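Local coordinates for methylmalonyl-CoA carboxyltransferase 5S subunit (Propionibacterium freudenreichii subsp. shermanii, PDB 1RQB), which transfers a carboxyl group from the biotin of the 1.3S subunit to pyruvate, forming oxaloacetate, in a cobalt-dependent TIM-barrel active site, at residues 199-203 / 204-208; 213-216 / 217-221; 240-243 / 244-248. One frame throughout, in Å; residues are numbered along the deposited sequence.

Interaction 1: 199-203 / 204-208; sequences ALLKP and QPAYD
L201 and K202 meet P205 and A206 across the first turn of helix 203-217, a local N-terminal helix contact where the loop after strand 191-193 of the TIM barrel turns into the helix that follows it. K202 sits at the N-cap position, and its carbonyl accepts the first i to i+4 bond of the helix: K202 O takes the N-H of A206 at 3.0 Å, the donor lying nearly along the C=O axis. One residue on, Y207 N gives a straighter bond to P203 O (3.1 Å, N-H...acceptor angle 169°). Prolines suit the two places inside this turn, since a first-turn nitrogen has no carbonyl of the helix to reach; the ring of P205 lies against K202, with CD 3.3 Å from K202 O and near K202 CB. The apolar side of the turn is made by L201. With its CG swung away from the backbone N (chi1 -175°), the forked end reaches forward over the first turn, CD2 resting on A206 CB at 3.7 Å and CD1 beside P205 CB at 4.1 Å. Y166 packs against the side chains of both L201 and P205. On another side of the turn, Q204, bent at chi2 (63°), gives its NE2 to D208 OD1, one helical turn on, at 3.0 Å; the carboxylate oxygen lies in the amide plane of Q204, whereas NE2 meets it from above the carboxylate plane. The extended K202 chain leaves the turn for the second subunit, where NZ forms salt bridges with E270 and E273, and F314 of its own chain adds a cation-pi contact. K202 thus has two separate tasks: its carbonyl starts the helix hydrogen bonding, while its ammonium group carries charge pairing across the dimer interface.

Interaction 2: 213-216 / 217-221; sequences IKDT and YGQKT
K214 reaches past the end of helix 203-217 to bind the loop that follows, and on another side of the same turn T216 and I213 pack round the ring of Y217. The aromatic part is close. T216 CG2 sits over the centre of one ring face, 3.6 Å from the centroid and 12° off the normal, a CH-pi contact made possible because OG1 stands beside the backbone N (chi1 -60°), which leaves CG2 anti to it and over the ring, the two side chains running alongside each other. I213 CG2 touches the ring atom CD1 of Y217, and the phenol oxygen is held by the backbone O of V178 in helix 174-186, which packs against this side. Backbone bonds finish the helix: Y217 N to I213 O is well aligned, and G218 N to K214 O is more bent (131°), after which G218, with positive phi, leaves the helix and opens a type I beta turn to T221. In this alpha-to-beta connection of the barrel, leading into strand 223-225, G218 O receives both N and OG1 of T221 from one face of its plane. K214, bent at chi2, brings NZ to T221 O at 2.8 Å and, from above its carbonyl plane, to Q219 O at 3.2 Å; D247 is a further partner of NZ. The Q219 side is looser and wetter. The Q219 side chain crosses that of K214 at about a right angle, with its OE1 3.8 Å from K214 CB, and reaches D215 through a water that donates to D215 OD1 and to Q219 OE1 (2.8 Å). A second water accepts from K214 NZ and, weakly, from Q219 NE2.

Interaction 3: 240-243 / 244-248; sequences KAIE and AGVDV
A241 and V246 are joined by backbone and side chain alike where helix 234-243 ends in a Schellman motif. Among the backbone hydrogen bonds, V246 N to A241 O is short and straight (2.9 Å, 167°) and closes the six-residue wrap; A244 N binds K240 O at 3.0 Å. G245 turns the chain out of the helix with a positive phi (107°) that glycine reaches easily, while its N bonds to I242 O from far above the carbonyl plane. The apolar contacts all use one methyl. V246 CG1, placed between the backbone N and the carbonyl carbon (chi1 80°), lies 3.9 Å from A241 CB and 3.8 Å from I242 CG1, folding the valine back over the last helical turn. Charge pairing lies on another part of the helix: K240 NZ meets the syn lone pair of E243 OE1 at 2.8 Å. Both residues also form salt bridges with their counterparts, E243 and K240 of the second subunit, giving a paired set of charges across the dimer interface. The side chains of V246 and A241 pack against strand 223-225, that of I242 against V25 of strand 23-29, and that of A244 against helix 203-217, so the motif delivers the chain into strand 248-251 between its barrel neighbours.

Interactions 1 and 2 form the start and finish of helix 203-217, while interaction 3 ends the neighbouring helix 234-243. Interaction 3 is wholly buried, interaction 1 partly so, and interaction 2 has an exposed side where waters join polar groups. Both interactions 1 and 3 send lysines to acidic residues of the second subunit; no other chain touches interaction 2. The helices pack where Y207 of interaction 1 meets K240 and A244 of interaction 3. Interactions 2 and 3 are tied instead by a salt bridge, K214 NZ lying 2.8 Å from D247 OD2. The C-terminal ends in interactions 2 and 3 both exit through a glycine, but a beta turn follows in 217-221 and a Schellman wrap in 244-248.

Interaction 1: 199-203 / 204-208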
loop_
_atom_site.group_PDB
_atom_site.type_symbol
_atom_site.label_atom_id
_atom_site.label_comp_id
_atom_site.label_asym_id
_atom_site.label_seq_id
_atom_site.Cartn_x
_atom_site.Cartn_y
_atom_site.Cartn_z
ATOM N N ALA A 199 9.027 9.899 -0.738
ATOM C CA ALA A 199 9.106 8.442 -0.940
ATOM C C ALA A 199 9.993 8.108 -2.141
ATOM O O ALA A 199 9.709 7.190 -2.910
ATOM C CB ALA A 199 7.698 7.852 -1.157
ATOM N N LEU A 200 11.096 8.830 -2.270
ATOM C CA LEU A 200 12.011 8.635 -3.404
ATOM C C LEU A 200 13.080 7.585 -3.097
ATOM O O LEU A 200 13.785 7.145 -4.002
ATOM C CB LEU A 200 12.724 9.946 -3.709
ATOM C CG LEU A 200 11.935 11.010 -4.453
ATOM C CD1 LEU A 200 12.698 12.329 -4.393
ATOM C CD2 LEU A 200 11.727 10.556 -5.880
ATOM N N LEU A 201 13.204 7.191 -1.835
ATOM C CA LEU A 201 14.265 6.250 -1.443
ATOM C C LEU A 201 13.937 4.820 -1.878
ATOM O O LEU A 201 13.031 4.181 -1.344
ATOM C CB LEU A 201 14.481 6.297 0.076
ATOM C CG LEU A 201 15.647 5.446 0.590
ATOM C CD1 LEU A 201 16.986 6.034 0.116
ATOM C CD2 LEU A 201 15.611 5.429 2.123
ATOM N N LYS A 202 14.694 4.327 -2.852
ATOM C CA LYS A 202 14.506 2.954 -3.341
ATOM C C LYS A 202 15.317 2.003 -2.460
ATOM O O LYS A 202 16.178 2.435 -1.695
ATOM C CB LYS A 202 14.917 2.835 -4.815
ATOM C CG LYS A 202 13.972 3.589 -5.771
ATOM C CD LYS A 202 14.383 3.375 -7.217
ATOM C CE LYS A 202 13.385 3.997 -8.188
ATOM N NZ LYS A 202 13.635 3.508 -9.578
ATOM N N PRO A 203 15.041 0.695 -2.558
ATOM C CA PRO A 203 15.730 -0.325 -1.764
ATOM C C PRO A 203 17.260 -0.355 -1.785
ATOM O O PRO A 203 17.887 -0.393 -0.729
ATOM C CB PRO A 203 15.138 -1.628 -2.291
ATOM C CG PRO A 203 13.746 -1.232 -2.650
ATOM C CD PRO A 203 13.970 0.090 -3.365
ATOM N N GLN A 204 17.877 -0.327 -2.964
ATOM C CA GLN A 204 19.344 -0.430 -2.994
ATOM C C GLN A 204 19.984 0.819 -2.382
ATOM O O GLN A 204 20.950 0.721 -1.628
ATOM C CB GLN A 204 19.864 -0.657 -4.415
ATOM C CG GLN A 204 21.332 -1.074 -4.411
ATOM C CD GLN A 204 21.527 -2.402 -3.698
ATOM O OE1 GLN A 204 20.912 -3.403 -4.065
ATOM N NE2 GLN A 204 22.375 -2.416 -2.667
ATOM N N PRO A 205 19.479 2.014 -2.730
ATOM C CA PRO A 205 20.050 3.242 -2.153
ATOM C C PRO A 205 19.883 3.241 -0.630
ATOM O O PRO A 205 20.767 3.674 0.107
ATOM C CB PRO A 205 19.236 4.348 -2.826
ATOM C CG PRO A 205 18.945 3.776 -4.180
ATOM C CD PRO A 205 18.622 2.320 -3.891
ATOM N N ALA A 206 18.745 2.742 -0.146
ATOM C CA ALA A 206 18.512 2.691 1.305
ATOM C C ALA A 206 19.618 1.860 1.963
ATOM O O ALA A 206 20.253 2.280 2.929
ATOM C CB ALA A 206 17.125 2.056 1.606
ATOM N N TYR A 207 19.838 0.673 1.428
ATOM C CA TYR A 207 20.875 -0.228 1.950
ATOM C C TYR A 207 22.253 0.437 1.868
ATOM O O TYR A 207 22.983 0.497 2.857
ATOM C CB TYR A 207 20.878 -1.530 1.133
ATOM C CG TYR A 207 21.933 -2.525 1.569
ATOM C CD1 TYR A 207 21.642 -3.521 2.506
ATOM C CD2 TYR A 207 23.229 -2.458 1.060
ATOM C CE1 TYR A 207 22.626 -4.427 2.921
ATOM C CE2 TYR A 207 24.218 -3.361 1.467
ATOM C CZ TYR A 207 23.912 -4.337 2.393
ATOM O OH TYR A 207 24.886 -5.221 2.795
ATOM N N ASP A 208 22.614 0.950 0.694
ATOM C CA ASP A 208 23.935 1.555 0.459
ATOM C C ASP A 208 24.214 2.758 1.364
ATOM O O ASP A 208 25.310 2.893 1.906
ATOM C CB ASP A 208 24.080 1.994 -1.002
ATOM C CG ASP A 208 24.100 0.824 -1.972
ATOM O OD1 ASP A 208 24.148 -0.335 -1.523
ATOM O OD2 ASP A 208 24.079 1.072 -3.199
#

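Interaction 2: 213-216 / 217-221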
loop_
_atom_site.group_PDB
_atom_site.type_symbol
_atom_site.label_atom_id
_atom_site.label_comp_id
_atom_site.label_asym_id
_atom_site.label_seq_id
_atom_site.Cartn_x
_atom_site.Cartn_y
_atom_site.Cartn_z
ATOM N N ILE A 213 27.024 4.936 6.111
ATOM C CA ILE A 213 27.079 5.772 7.319
ATOM C C ILE A 213 27.587 4.937 8.496
ATOM O O ILE A 213 28.471 5.366 9.238
ATOM C CB ILE A 213 25.684 6.373 7.649
ATOM C CG1 ILE A 213 25.303 7.393 6.566
ATOM C CG2 ILE A 213 25.721 7.080 9.015
ATOM C CD1 ILE A 213 23.898 8.028 6.731
ATOM N N LYS A 214 27.035 3.733 8.641
ATOM C CA LYS A 214 27.428 2.816 9.721
ATOM C C LYS A 214 28.905 2.435 9.592
ATOM O O LYS A 214 29.620 2.386 10.592
ATOM C CB LYS A 214 26.584 1.531 9.679
ATOM C CG LYS A 214 25.097 1.666 10.100
ATOM C CD LYS A 214 24.973 1.836 11.593
ATOM C CE LYS A 214 23.517 1.924 12.027
ATOM N NZ LYS A 214 23.365 1.686 13.486
ATOM N N ASP A 215 29.356 2.143 8.369
ATOM C CA ASP A 215 30.752 1.736 8.141
ATOM C C ASP A 215 31.710 2.896 8.421
ATOM O O ASP A 215 32.823 2.688 8.901
ATOM C CB ASP A 215 30.991 1.293 6.691
ATOM C CG ASP A 215 30.405 -0.081 6.370
ATOM O OD1 ASP A 215 30.248 -0.907 7.294
ATOM O OD2 ASP A 215 30.124 -0.342 5.176
ATOM N N THR A 216 31.276 4.114 8.120
ATOM C CA THR A 216 32.133 5.297 8.280
ATOM C C THR A 216 32.154 5.818 9.718
ATOM O O THR A 216 33.211 6.195 10.222
ATOM C CB THR A 216 31.667 6.440 7.364
ATOM O OG1 THR A 216 31.728 6.004 6.005
ATOM C CG2 THR A 216 32.547 7.667 7.538
ATOM N N TYR A 217 31.014 5.827 10.398
ATOM C CA TYR A 217 30.999 6.414 11.746
ATOM C C TYR A 217 30.831 5.373 12.853
ATOM O O TYR A 217 30.899 5.719 14.031
ATOM C CB TYR A 217 29.912 7.482 11.811
ATOM C CG TYR A 217 30.174 8.575 10.814
ATOM C CD1 TYR A 217 29.420 8.684 9.649
ATOM C CD2 TYR A 217 31.228 9.485 11.010
ATOM C CE1 TYR A 217 29.706 9.668 8.703
ATOM C CE2 TYR A 217 31.522 10.471 10.064
ATOM C CZ TYR A 217 30.758 10.553 8.919
ATOM O OH TYR A 217 31.048 11.503 7.973
ATOM N N GLY A 218 30.628 4.110 12.493
ATOM C CA GLY A 218 30.492 3.079 13.514
ATOM C C GLY A 218 29.088 2.546 13.747
ATOM O O GLY A 218 28.100 3.259 13.583
ATOM N N GLN A 219 29.004 1.289 14.165
ATOM C CA GLN A 219 27.704 0.644 14.404
ATOM C C GLN A 219 26.947 1.354 15.530
ATOM O O GLN A 219 25.731 1.213 15.638
ATOM C CB GLN A 219 27.904 -0.835 14.757
ATOM C CG GLN A 219 28.651 -1.597 13.675
ATOM C CD GLN A 219 27.971 -1.498 12.316
ATOM O OE1 GLN A 219 28.625 -1.298 11.292
ATOM N NE2 GLN A 219 26.647 -1.651 12.304
ATOM N N LYS A 220 27.650 2.130 16.354
ATOM C CA LYS A 220 26.990 2.833 17.465
ATOM C C LYS A 220 26.203 4.036 16.938
ATOM O O LYS A 220 25.423 4.640 17.673
ATOM C CB LYS A 220 28.020 3.336 18.483
ATOM C CG LYS A 220 28.922 4.461 17.948
ATOM C CD LYS A 220 29.872 4.984 19.017
ATOM C CE LYS A 220 30.688 6.169 18.508
ATOM N NZ LYS A 220 31.502 5.825 17.310
ATOM N N THR A 221 26.416 4.413 15.679
ATOM C CA THR A 221 25.706 5.567 15.108
ATOM C C THR A 221 24.223 5.220 14.957
ATOM O O THR A 221 23.868 4.331 14.186
ATOM C CB THR A 221 26.269 5.942 13.716
ATOM O OG1 THR A 221 27.687 6.137 13.808
ATOM C CG2 THR A 221 25.636 7.224 13.214
HETATM O O HOH W 1 23.716 -1.028 13.663
HETATM O O HOH W 2 28.166 -1.638 8.519
#

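Interaction 3: 240-243 / 244-248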
loop_
_atom_site.group_PDB
_atom_site.type_symbol
_atom_site.label_atom_id
_atom_site.label_comp_id
_atom_site.label_asym_id
_atom_site.label_seq_id
_atom_site.Cartn_x
_atom_site.Cartn_y
_atom_site.Cartn_z
ATOM N N LYS A 240 15.306 -3.353 3.425
ATOM C CA LYS A 240 16.724 -3.232 3.051
ATOM C C LYS A 240 17.479 -2.366 4.062
ATOM O O LYS A 240 18.653 -2.611 4.339
ATOM C CB LYS A 240 16.867 -2.633 1.635
ATOM C CG LYS A 240 16.514 -3.633 0.551
ATOM C CD LYS A 240 17.472 -4.796 0.650
ATOM C CE LYS A 240 17.157 -5.900 -0.330
ATOM N NZ LYS A 240 18.007 -7.086 -0.024
ATOM N N ALA A 241 16.811 -1.355 4.612
ATOM C CA ALA A 241 17.471 -0.489 5.600
ATOM C C ALA A 241 17.745 -1.301 6.867
ATOM O O ALA A 241 18.773 -1.131 7.520
ATOM C CB ALA A 241 16.592 0.730 5.922
ATOM N N ILE A 242 16.827 -2.193 7.208
ATOM C CA ILE A 242 17.004 -3.045 8.393
ATOM C C ILE A 242 18.164 -4.009 8.134
ATOM O O ILE A 242 18.982 -4.264 9.016
ATOM C CB ILE A 242 15.692 -3.805 8.713
ATOM C CG1 ILE A 242 14.667 -2.804 9.267
ATOM C CG2 ILE A 242 15.958 -4.956 9.715
ATOM C CD1 ILE A 242 13.246 -3.346 9.346
ATOM N N GLU A 243 18.265 -4.535 6.919
ATOM C CA GLU A 243 19.392 -5.427 6.612
ATOM C C GLU A 243 20.708 -4.649 6.700
ATOM O O GLU A 243 21.743 -5.209 7.055
ATOM C CB GLU A 243 19.228 -6.061 5.216
ATOM C CG GLU A 243 18.012 -7.004 5.126
ATOM C CD GLU A 243 17.768 -7.586 3.725
ATOM O OE1 GLU A 243 18.131 -6.930 2.721
ATOM O OE2 GLU A 243 17.191 -8.701 3.633
ATOM N N ALA A 244 20.670 -3.350 6.406
ATOM C CA ALA A 244 21.893 -2.535 6.443
ATOM C C ALA A 244 22.214 -2.084 7.870
ATOM O O ALA A 244 23.271 -1.504 8.112
ATOM C CB ALA A 244 21.759 -1.331 5.525
ATOM N N GLY A 245 21.303 -2.325 8.810
ATOM C CA GLY A 245 21.563 -1.950 10.195
ATOM C C GLY A 245 20.829 -0.756 10.796
ATOM O O GLY A 245 21.219 -0.268 11.857
ATOM N N VAL A 246 19.769 -0.283 10.149
ATOM C CA VAL A 246 19.037 0.873 10.689
ATOM C C VAL A 246 18.487 0.532 12.076
ATOM O O VAL A 246 18.025 -0.579 12.332
ATOM C CB VAL A 246 17.914 1.333 9.721
ATOM C CG1 VAL A 246 16.666 0.433 9.845
ATOM C CG2 VAL A 246 17.577 2.794 10.005
ATOM N N ASP A 247 18.517 1.518 12.965
ATOM C CA ASP A 247 18.113 1.315 14.365
ATOM C C ASP A 247 16.605 1.452 14.585
ATOM O O ASP A 247 16.035 0.695 15.369
ATOM C CB ASP A 247 18.850 2.323 15.246
ATOM C CG ASP A 247 20.356 2.193 15.115
ATOM O OD1 ASP A 247 20.941 1.401 15.880
ATOM O OD2 ASP A 247 20.949 2.848 14.227
ATOM N N VAL A 248 15.973 2.414 13.916
ATOM C CA VAL A 248 14.541 2.682 14.117
ATOM C C VAL A 248 13.886 3.052 12.785
ATOM O O VAL A 248 14.498 3.740 11.969
ATOM C CB VAL A 248 14.328 3.923 15.060
ATOM C CG1 VAL A 248 12.811 4.235 15.219
ATOM C CG2 VAL A 248 15.005 3.697 16.420
#